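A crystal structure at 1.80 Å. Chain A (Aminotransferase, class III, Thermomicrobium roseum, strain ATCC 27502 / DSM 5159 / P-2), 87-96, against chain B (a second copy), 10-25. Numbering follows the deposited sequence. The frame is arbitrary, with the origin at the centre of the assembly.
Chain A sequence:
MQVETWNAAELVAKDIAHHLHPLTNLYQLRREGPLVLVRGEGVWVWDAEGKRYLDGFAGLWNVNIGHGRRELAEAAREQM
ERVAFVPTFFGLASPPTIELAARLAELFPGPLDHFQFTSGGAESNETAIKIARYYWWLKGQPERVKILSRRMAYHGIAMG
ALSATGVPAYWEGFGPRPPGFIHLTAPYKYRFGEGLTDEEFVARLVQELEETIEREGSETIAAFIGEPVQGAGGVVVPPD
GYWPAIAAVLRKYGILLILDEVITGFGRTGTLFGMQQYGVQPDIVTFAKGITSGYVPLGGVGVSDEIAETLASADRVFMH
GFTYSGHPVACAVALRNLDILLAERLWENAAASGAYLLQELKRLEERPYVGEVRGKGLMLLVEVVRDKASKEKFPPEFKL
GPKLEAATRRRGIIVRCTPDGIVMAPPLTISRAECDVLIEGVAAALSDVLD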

ATOM      1  N   PRO A  87     -13.035   5.022   7.870  1.00 15.01           N
ATOM      2  CA  PRO A  87     -12.653   3.693   7.384  1.00 14.36           C
ATOM      3  C   PRO A  87     -13.799   3.027   6.643  1.00 14.89           C
ATOM      4  O   PRO A  87     -14.975   3.348   6.830  1.00 17.11           O
ATOM      5  CB  PRO A  87     -12.304   2.929   8.666  1.00 16.42           C
ATOM      6  CG  PRO A  87     -13.103   3.597   9.727  1.00 15.32           C
ATOM      7  CD  PRO A  87     -13.245   5.044   9.327  1.00 14.82           C
ATOM      8  N   THR A  88     -13.433   2.090   5.774  1.00 17.61           N
ATOM      9  CA  THR A  88     -14.399   1.209   5.139  1.00 17.55           C
ATOM     10  C   THR A  88     -14.516  -0.118   5.870  1.00 17.09           C
ATOM     11  O   THR A  88     -15.289  -0.985   5.448  1.00 17.12           O
ATOM     12  CB  THR A  88     -14.034   0.981   3.669  1.00 15.79           C
ATOM     13  OG1 THR A  88     -12.679   0.524   3.572  1.00 15.48           O
ATOM     14  CG2 THR A  88     -14.182   2.277   2.883  1.00 16.68           C
ATOM     15  N   PHE A  89     -13.765  -0.288   6.954  1.00 15.03           N
ATOM     16  CA  PHE A  89     -13.859  -1.463   7.801  1.00 16.49           C
ATOM     17  C   PHE A  89     -15.182  -1.466   8.560  1.00 15.74           C
ATOM     18  O   PHE A  89     -15.836  -0.432   8.728  1.00 17.24           O
ATOM     19  CB  PHE A  89     -12.708  -1.496   8.811  1.00 16.86           C
ATOM     20  CG  PHE A  89     -11.367  -1.856   8.223  1.00 16.31           C
ATOM     21  CD1 PHE A  89     -10.990  -1.415   6.964  1.00 15.84           C
ATOM     22  CD2 PHE A  89     -10.470  -2.619   8.951  1.00 18.40           C
ATOM     23  CE1 PHE A  89      -9.756  -1.743   6.440  1.00 16.72           C
ATOM     24  CE2 PHE A  89      -9.235  -2.951   8.431  1.00 19.15           C
ATOM     25  CZ  PHE A  89      -8.877  -2.512   7.175  1.00 17.75           C
ATOM     26  N   PHE A  90     -15.571  -2.655   9.023  1.00 17.52           N
ATOM     27  CA  PHE A  90     -16.688  -2.827   9.955  1.00 18.76           C
ATOM     28  C   PHE A  90     -17.986  -2.225   9.424  1.00 18.45           C
ATOM     29  O   PHE A  90     -18.810  -1.724  10.191  1.00 18.92           O
ATOM     30  CB  PHE A  90     -16.357  -2.234  11.331  1.00 20.54           C
ATOM     31  CG  PHE A  90     -14.902  -2.328  11.702  1.00 19.80           C
ATOM     32  CD1 PHE A  90     -14.221  -3.532  11.611  1.00 21.85           C
ATOM     33  CD2 PHE A  90     -14.215  -1.208  12.138  1.00 19.48           C
ATOM     34  CE1 PHE A  90     -12.882  -3.614  11.945  1.00 23.09           C
ATOM     35  CE2 PHE A  90     -12.878  -1.285  12.478  1.00 19.32           C
ATOM     36  CZ  PHE A  90     -12.211  -2.490  12.380  1.00 20.83           C
ATOM     37  N   GLY A  91     -18.180  -2.263   8.108  1.00 18.18           N
ATOM     38  CA  GLY A  91     -19.394  -1.729   7.530  1.00 17.66           C
ATOM     39  C   GLY A  91     -19.487  -0.222   7.494  1.00 18.15           C
ATOM     40  O   GLY A  91     -20.576   0.309   7.269  1.00 18.36           O
ATOM     41  N   LEU A  92     -18.389   0.487   7.728  1.00 16.71           N
ATOM     42  CA  LEU A  92     -18.379   1.939   7.650  1.00 15.53           C
ATOM     43  C   LEU A  92     -18.030   2.386   6.232  1.00 13.66           C
ATOM     44  O   LEU A  92     -17.434   1.639   5.453  1.00 15.41           O
ATOM     45  CB  LEU A  92     -17.384   2.526   8.652  1.00 15.30           C
ATOM     46  CG  LEU A  92     -17.629   2.220  10.130  1.00 16.78           C
ATOM     47  CD1 LEU A  92     -16.389   2.529  10.953  1.00 19.18           C
ATOM     48  CD2 LEU A  92     -18.824   3.001  10.650  1.00 16.77           C
ATOM     49  N   ALA A  93     -18.425   3.612   5.899  1.00 13.74           N
ATOM     50  CA  ALA A  93     -18.100   4.186   4.597  1.00 14.36           C
ATOM     51  C   ALA A  93     -18.374   5.682   4.625  1.00 12.27           C
ATOM     52  O   ALA A  93     -19.131   6.177   5.465  1.00 15.77           O
ATOM     53  CB  ALA A  93     -18.898   3.523   3.468  1.00 15.96           C
ATOM     54  N   SER A  94     -17.744   6.390   3.696  1.00 13.08           N
ATOM     55  CA  SER A  94     -17.959   7.808   3.467  1.00 15.66           C
ATOM     56  C   SER A  94     -18.650   8.031   2.126  1.00 14.54           C
ATOM     57  O   SER A  94     -18.593   7.173   1.238  1.00 14.51           O
ATOM     58  CB  SER A  94     -16.627   8.572   3.499  1.00 14.13           C
ATOM     59  OG  SER A  94     -15.880   8.353   2.315  1.00 14.21           O
ATOM     60  N   PRO A  95     -19.319   9.169   1.946  1.00 14.39           N
ATOM     61  CA  PRO A  95     -20.031   9.433   0.681  1.00 15.50           C
ATOM     62  C   PRO A  95     -19.119   9.399  -0.536  1.00 15.58           C
ATOM     63  O   PRO A  95     -19.508   8.827  -1.567  1.00 15.06           O
ATOM     64  CB  PRO A  95     -20.625  10.832   0.902  1.00 18.78           C
ATOM     65  CG  PRO A  95     -20.846  10.889   2.369  1.00 18.66           C
ATOM     66  CD  PRO A  95     -19.683  10.150   2.985  1.00 14.73           C
ATOM     67  N   PRO A  96     -17.917  10.005  -0.495  1.00 15.17           N
ATOM     68  CA  PRO A  96     -17.075   9.952  -1.706  1.00 14.92           C
ATOM     69  C   PRO A  96     -16.699   8.538  -2.108  1.00 13.96           C
ATOM     70  O   PRO A  96     -16.660   8.230  -3.305  1.00 14.68           O
ATOM     71  CB  PRO A  96     -15.841  10.786  -1.327  1.00 16.07           C
ATOM     72  CG  PRO A  96     -16.254  11.604  -0.177  1.00 17.32           C
ATOM     73  CD  PRO A  96     -17.269  10.806   0.561  1.00 16.87           C
TER
ATOM     74  N   GLU B  10     -30.003   6.805  -0.826  1.00 20.59           N
ATOM     75  CA  GLU B  10     -29.288   6.550  -2.103  1.00 22.29           C
ATOM     76  C   GLU B  10     -27.880   6.036  -1.784  1.00 20.66           C
ATOM     77  O   GLU B  10     -27.440   5.076  -2.446  1.00 17.96           O
ATOM     78  CB  GLU B  10     -29.231   7.831  -2.937  1.00 24.92           C
ATOM     79  CG  GLU B  10     -28.910   7.584  -4.399  1.00 33.10           C
ATOM     80  CD  GLU B  10     -28.961   8.822  -5.278  1.00 39.63           C
ATOM     81  OE1 GLU B  10     -28.507   9.888  -4.820  1.00 38.98           O
ATOM     82  OE2 GLU B  10     -29.459   8.717  -6.416  1.00 44.17           O
ATOM     83  N   LEU B  11     -27.220   6.628  -0.782  1.00 21.43           N
ATOM     84  CA  LEU B  11     -25.875   6.204  -0.411  1.00 18.04           C
ATOM     85  C   LEU B  11     -25.875   4.773   0.109  1.00 15.68           C
ATOM     86  O   LEU B  11     -24.993   3.979  -0.238  1.00 17.53           O
ATOM     87  CB  LEU B  11     -25.293   7.154   0.636  1.00 17.95           C
ATOM     88  CG  LEU B  11     -24.929   8.561   0.162  1.00 21.21           C
ATOM     89  CD1 LEU B  11     -24.543   9.430   1.346  1.00 20.88           C
ATOM     90  CD2 LEU B  11     -23.804   8.512  -0.861  1.00 20.92           C
ATOM     91  N   VAL B  12     -26.865   4.419   0.933  1.00 15.49           N
ATOM     92  CA  VAL B  12     -26.952   3.055   1.452  1.00 17.11           C
ATOM     93  C   VAL B  12     -27.154   2.067   0.307  1.00 16.27           C
ATOM     94  O   VAL B  12     -26.492   1.020   0.237  1.00 15.98           O
ATOM     95  CB  VAL B  12     -28.080   2.950   2.494  1.00 17.54           C
ATOM     96  CG1 VAL B  12     -28.395   1.493   2.801  1.00 17.89           C
ATOM     97  CG2 VAL B  12     -27.703   3.701   3.763  1.00 18.24           C
ATOM     98  N   ALA B  13     -28.066   2.393  -0.611  1.00 17.91           N
ATOM     99  CA  ALA B  13     -28.338   1.503  -1.737  1.00 18.64           C
ATOM    100  C   ALA B  13     -27.102   1.332  -2.615  1.00 16.26           C
ATOM    101  O   ALA B  13     -26.751   0.211  -3.004  1.00 18.88           O
ATOM    102  CB  ALA B  13     -29.514   2.037  -2.555  1.00 22.57           C
ATOM    103  N   LYS B  14     -26.428   2.440  -2.936  1.00 17.00           N
ATOM    104  CA  LYS B  14     -25.232   2.378  -3.769  1.00 17.48           C
ATOM    105  C   LYS B  14     -24.124   1.587  -3.089  1.00 16.06           C
ATOM    106  O   LYS B  14     -23.395   0.836  -3.748  1.00 16.24           O
ATOM    107  CB  LYS B  14     -24.749   3.790  -4.100  1.00 16.73           C
ATOM    108  CG  LYS B  14     -25.582   4.535  -5.126  1.00 21.74           C
ATOM    109  CD  LYS B  14     -25.046   5.946  -5.318  1.00 26.48           C
ATOM    110  CE  LYS B  14     -25.556   6.572  -6.604  1.00 32.60           C
ATOM    111  NZ  LYS B  14     -25.231   8.025  -6.670  1.00 31.17           N
ATOM    112  N   ASP B  15     -23.970   1.752  -1.773  1.00 16.09           N
ATOM    113  CA  ASP B  15     -22.950   1.004  -1.048  1.00 17.36           C
ATOM    114  C   ASP B  15     -23.232  -0.490  -1.104  1.00 17.10           C
ATOM    115  O   ASP B  15     -22.328  -1.295  -1.354  1.00 17.72           O
ATOM    116  CB  ASP B  15     -22.875   1.483   0.400  1.00 17.29           C
ATOM    117  CG  ASP B  15     -21.698   0.887   1.144  1.00 17.75           C
ATOM    118  OD1 ASP B  15     -20.588   1.450   1.054  1.00 19.09           O
ATOM    119  OD2 ASP B  15     -21.881  -0.154   1.810  1.00 18.24           O
ATOM    120  N   ILE B  16     -24.486  -0.880  -0.860  1.00 17.31           N
ATOM    121  CA  ILE B  16     -24.838  -2.296  -0.936  1.00 18.01           C
ATOM    122  C   ILE B  16     -24.601  -2.825  -2.346  1.00 16.96           C
ATOM    123  O   ILE B  16     -24.130  -3.954  -2.533  1.00 17.83           O
ATOM    124  CB  ILE B  16     -26.294  -2.512  -0.484  1.00 17.16           C
ATOM    125  CG1 ILE B  16     -26.430  -2.251   1.016  1.00 18.92           C
ATOM    126  CG2 ILE B  16     -26.761  -3.924  -0.818  1.00 20.42           C
ATOM    127  CD1 ILE B  16     -27.863  -2.183   1.494  1.00 18.97           C
ATOM    128  N   ALA B  17     -24.908  -2.012  -3.360  1.00 18.02           N
ATOM    129  CA  ALA B  17     -24.811  -2.477  -4.739  1.00 17.32           C
ATOM    130  C   ALA B  17     -23.364  -2.605  -5.210  1.00 19.25           C
ATOM    131  O   ALA B  17     -23.042  -3.517  -5.981  1.00 17.73           O
ATOM    132  CB  ALA B  17     -25.590  -1.539  -5.661  1.00 17.78           C
ATOM    133  N   HIS B  18     -22.475  -1.706  -4.773  1.00 16.76           N
ATOM    134  CA  HIS B  18     -21.175  -1.576  -5.425  1.00 15.33           C
ATOM    135  C   HIS B  18     -19.947  -1.621  -4.521  1.00 16.35           C
ATOM    136  O   HIS B  18     -18.835  -1.662  -5.056  1.00 14.09           O
ATOM    137  CB  HIS B  18     -21.114  -0.265  -6.227  1.00 15.05           C
ATOM    138  CG  HIS B  18     -22.248  -0.086  -7.186  1.00 17.18           C
ATOM    139  ND1 HIS B  18     -22.417  -0.884  -8.297  1.00 17.12           N
ATOM    140  CD2 HIS B  18     -23.265   0.809  -7.209  1.00 20.83           C
ATOM    141  CE1 HIS B  18     -23.491  -0.492  -8.960  1.00 19.55           C
ATOM    142  NE2 HIS B  18     -24.024   0.534  -8.320  1.00 22.49           N
ATOM    143  N   HIS B  19     -20.088  -1.618  -3.198  1.00 18.13           N
ATOM    144  CA  HIS B  19     -18.935  -1.481  -2.310  1.00 17.11           C
ATOM    145  C   HIS B  19     -18.627  -2.815  -1.638  1.00 16.19           C
ATOM    146  O   HIS B  19     -19.413  -3.303  -0.818  1.00 16.83           O
ATOM    147  CB  HIS B  19     -19.161  -0.392  -1.265  1.00 16.40           C
ATOM    148  CG  HIS B  19     -17.931  -0.056  -0.480  1.00 16.08           C
ATOM    149  ND1 HIS B  19     -17.965   0.689   0.679  1.00 15.81           N
ATOM    150  CD2 HIS B  19     -16.630  -0.370  -0.687  1.00 16.42           C
ATOM    151  CE1 HIS B  19     -16.738   0.820   1.150  1.00 15.78           C
ATOM    152  NE2 HIS B  19     -15.909   0.187   0.340  1.00 17.63           N
ATOM    153  N   LEU B  20     -17.476  -3.393  -1.984  1.00 15.87           N
ATOM    154  CA  LEU B  20     -16.988  -4.635  -1.382  1.00 16.54           C
ATOM    155  C   LEU B  20     -16.144  -4.260  -0.169  1.00 16.75           C
ATOM    156  O   LEU B  20     -14.924  -4.123  -0.253  1.00 18.01           O
ATOM    157  CB  LEU B  20     -16.198  -5.444  -2.403  1.00 15.85           C
ATOM    158  CG  LEU B  20     -15.873  -6.905  -2.089  1.00 19.69           C
ATOM    159  CD1 LEU B  20     -17.087  -7.784  -2.321  1.00 22.20           C
ATOM    160  CD2 LEU B  20     -14.700  -7.376  -2.936  1.00 18.48           C
ATOM    161  N   HIS B  21     -16.811  -4.083   0.968  1.00 16.56           N
ATOM    162  CA  HIS B  21     -16.149  -3.580   2.164  1.00 18.74           C
ATOM    163  C   HIS B  21     -15.033  -4.520   2.611  1.00 19.03           C
ATOM    164  O   HIS B  21     -15.182  -5.746   2.537  1.00 18.74           O
ATOM    165  CB  HIS B  21     -17.152  -3.419   3.305  1.00 16.82           C
ATOM    166  CG  HIS B  21     -18.067  -2.247   3.156  1.00 18.05           C
ATOM    167  ND1 HIS B  21     -17.888  -1.070   3.851  1.00 16.75           N
ATOM    168  CD2 HIS B  21     -19.180  -2.076   2.404  1.00 17.51           C
ATOM    169  CE1 HIS B  21     -18.850  -0.223   3.529  1.00 18.69           C
ATOM    170  NE2 HIS B  21     -19.646  -0.808   2.654  1.00 19.77           N
ATOM    171  N   PRO B  22     -13.906  -3.987   3.075  1.00 17.17           N
ATOM    172  CA  PRO B  22     -12.929  -4.817   3.779  1.00 17.14           C
ATOM    173  C   PRO B  22     -13.311  -4.983   5.241  1.00 14.87           C
ATOM    174  O   PRO B  22     -13.949  -4.116   5.844  1.00 17.90           O
ATOM    175  CB  PRO B  22     -11.627  -4.024   3.637  1.00 15.75           C
ATOM    176  CG  PRO B  22     -12.067  -2.607   3.548  1.00 17.24           C
ATOM    177  CD  PRO B  22     -13.450  -2.593   2.933  1.00 17.79           C
ATOM    178  N   LEU B  23     -12.896  -6.117   5.811  1.00 17.43           N
ATOM    179  CA  LEU B  23     -13.099  -6.408   7.233  1.00 18.28           C
ATOM    180  C   LEU B  23     -14.565  -6.247   7.629  1.00 19.63           C
ATOM    181  O   LEU B  23     -14.897  -5.665   8.664  1.00 19.91           O
ATOM    182  CB  LEU B  23     -12.201  -5.525   8.102  1.00 18.53           C
ATOM    183  CG  LEU B  23     -10.942  -6.164   8.693  1.00 20.63           C
ATOM    184  CD1 LEU B  23     -11.308  -7.193   9.747  1.00 24.10           C
ATOM    185  CD2 LEU B  23     -10.087  -6.788   7.601  1.00 19.33           C
ATOM    186  N   THR B  24     -15.455  -6.770   6.789  1.00 18.61           N
ATOM    187  CA  THR B  24     -16.890  -6.621   6.981  1.00 19.32           C
ATOM    188  C   THR B  24     -17.580  -7.931   6.631  1.00 19.34           C
ATOM    189  O   THR B  24     -17.132  -8.669   5.750  1.00 18.66           O
ATOM    190  CB  THR B  24     -17.446  -5.474   6.117  1.00 19.47           C
ATOM    191  OG1 THR B  24     -16.807  -4.246   6.482  1.00 19.47           O
ATOM    192  CG2 THR B  24     -18.954  -5.321   6.285  1.00 21.76           C
ATOM    193  N   ASN B  25     -18.674  -8.218   7.332  1.00 19.47           N
ATOM    194  CA  ASN B  25     -19.532  -9.346   6.983  1.00 22.39           C
ATOM    195  C   ASN B  25     -20.385  -8.901   5.803  1.00 20.09           C
ATOM    196  O   ASN B  25     -21.382  -8.193   5.970  1.00 20.13           O
ATOM    197  CB  ASN B  25     -20.385  -9.766   8.176  1.00 22.26           C
ATOM    198  CG  ASN B  25     -21.189 -11.032   7.913  1.00 22.76           C
ATOM    199  OD1 ASN B  25     -21.724 -11.236   6.824  1.00 23.37           O
ATOM    200  ND2 ASN B  25     -21.276 -11.890   8.921  1.00 23.22           N
TER

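The chain B stretch begins as a helix that runs through His B18 and then continues as a loop from His B19, the first residue to leave helical phi/psi; the loop is largely extended through Pro B22, but Leu B23 turns it with a positive phi (53/44). Regular i to i+4 hydrogen bonds hold the helix, the last of them from His B19 N to Asp B15 O at 2.9 Å. The chain A stretch is mostly loop, with a short strand at Leu A92 and Ala A93 and the start of a helix at Pro A95, for which Ser A94 occupies the N-cap position. Its loop folds back on itself where Leu A92 N donates to Phe A89 O (2.9 Å), and Phe A90 and Gly A91 within this turn both have positive phi. Across the contact the backbones come nearest at this turn, with CA atoms 4.8 Å apart for Phe A90 and Thr B24 and 5.0 Å apart for Phe A89 and Leu B23.

The turn directs two successive amide groups at chain B. Phe A90 N donates to Leu B23 O at 3.1 Å, and Gly A91 N donates to Thr B24 OG1 at 2.9 Å. That hydroxyl also donates to Pro B22 O, 2.9 Å from Thr B24 OG1, so it links the carbonyl of its own chain to the turn of the other. Pro B22 O receives in addition a nearly linear CA-H...O contact from Phe A89 CA (3.3 Å, angle at H 175°). Here the backbone of chain A packs directly against that of chain B.

A second polar cluster centres on Asp B15, whose CA-to-CB bond points toward chain A from the last full turn of the helix. Its carboxylate gathers two histidines from the loop that follows the helix: His B19 ND1 donates to Asp B15 OD1 at 2.8 Å, and His B21 NE2 donates to Asp B15 OD2 in a very short bond of 2.5 Å. With NE2 engaged in this way, the His B21 ring presents its other nitrogen to chain A, and ND1 donates to Thr A88 O at 3.1 Å with an angle of 161°. The imidazole thus connects the carboxylate of chain B to a backbone carbonyl of chain A. Leu A92 O also lies near the plane of this ring, at its edge, 3.0 Å from His B21 CE1. Ala A93 CB fits beside the cluster, 3.6 Å from Asp B15 OD1 and 3.7 Å from His B21 CE1, while Thr A88 CG2 meets the edge of the other imidazole, 3.4 Å from His B19 CE1.

Apolar packing flanks these polar groups. Leu B23, the residue with the most area covered in the contact, lies over one face of the Phe A89 ring, its CB 3.5 Å from Phe A89 CD2. Pro B22 CG approaches the same ring obliquely, 3.8 Å from Phe A89 CD1. The CA-to-CB bond of Phe A90 points away from chain B, yet the ring comes nearer, with CE1 4.3 Å from Leu B23 CB. Farther along, Pro A95 CG packs against Leu B11 CD1 at 4.1 Å, carrying the contact one turn further back along the chain B helix.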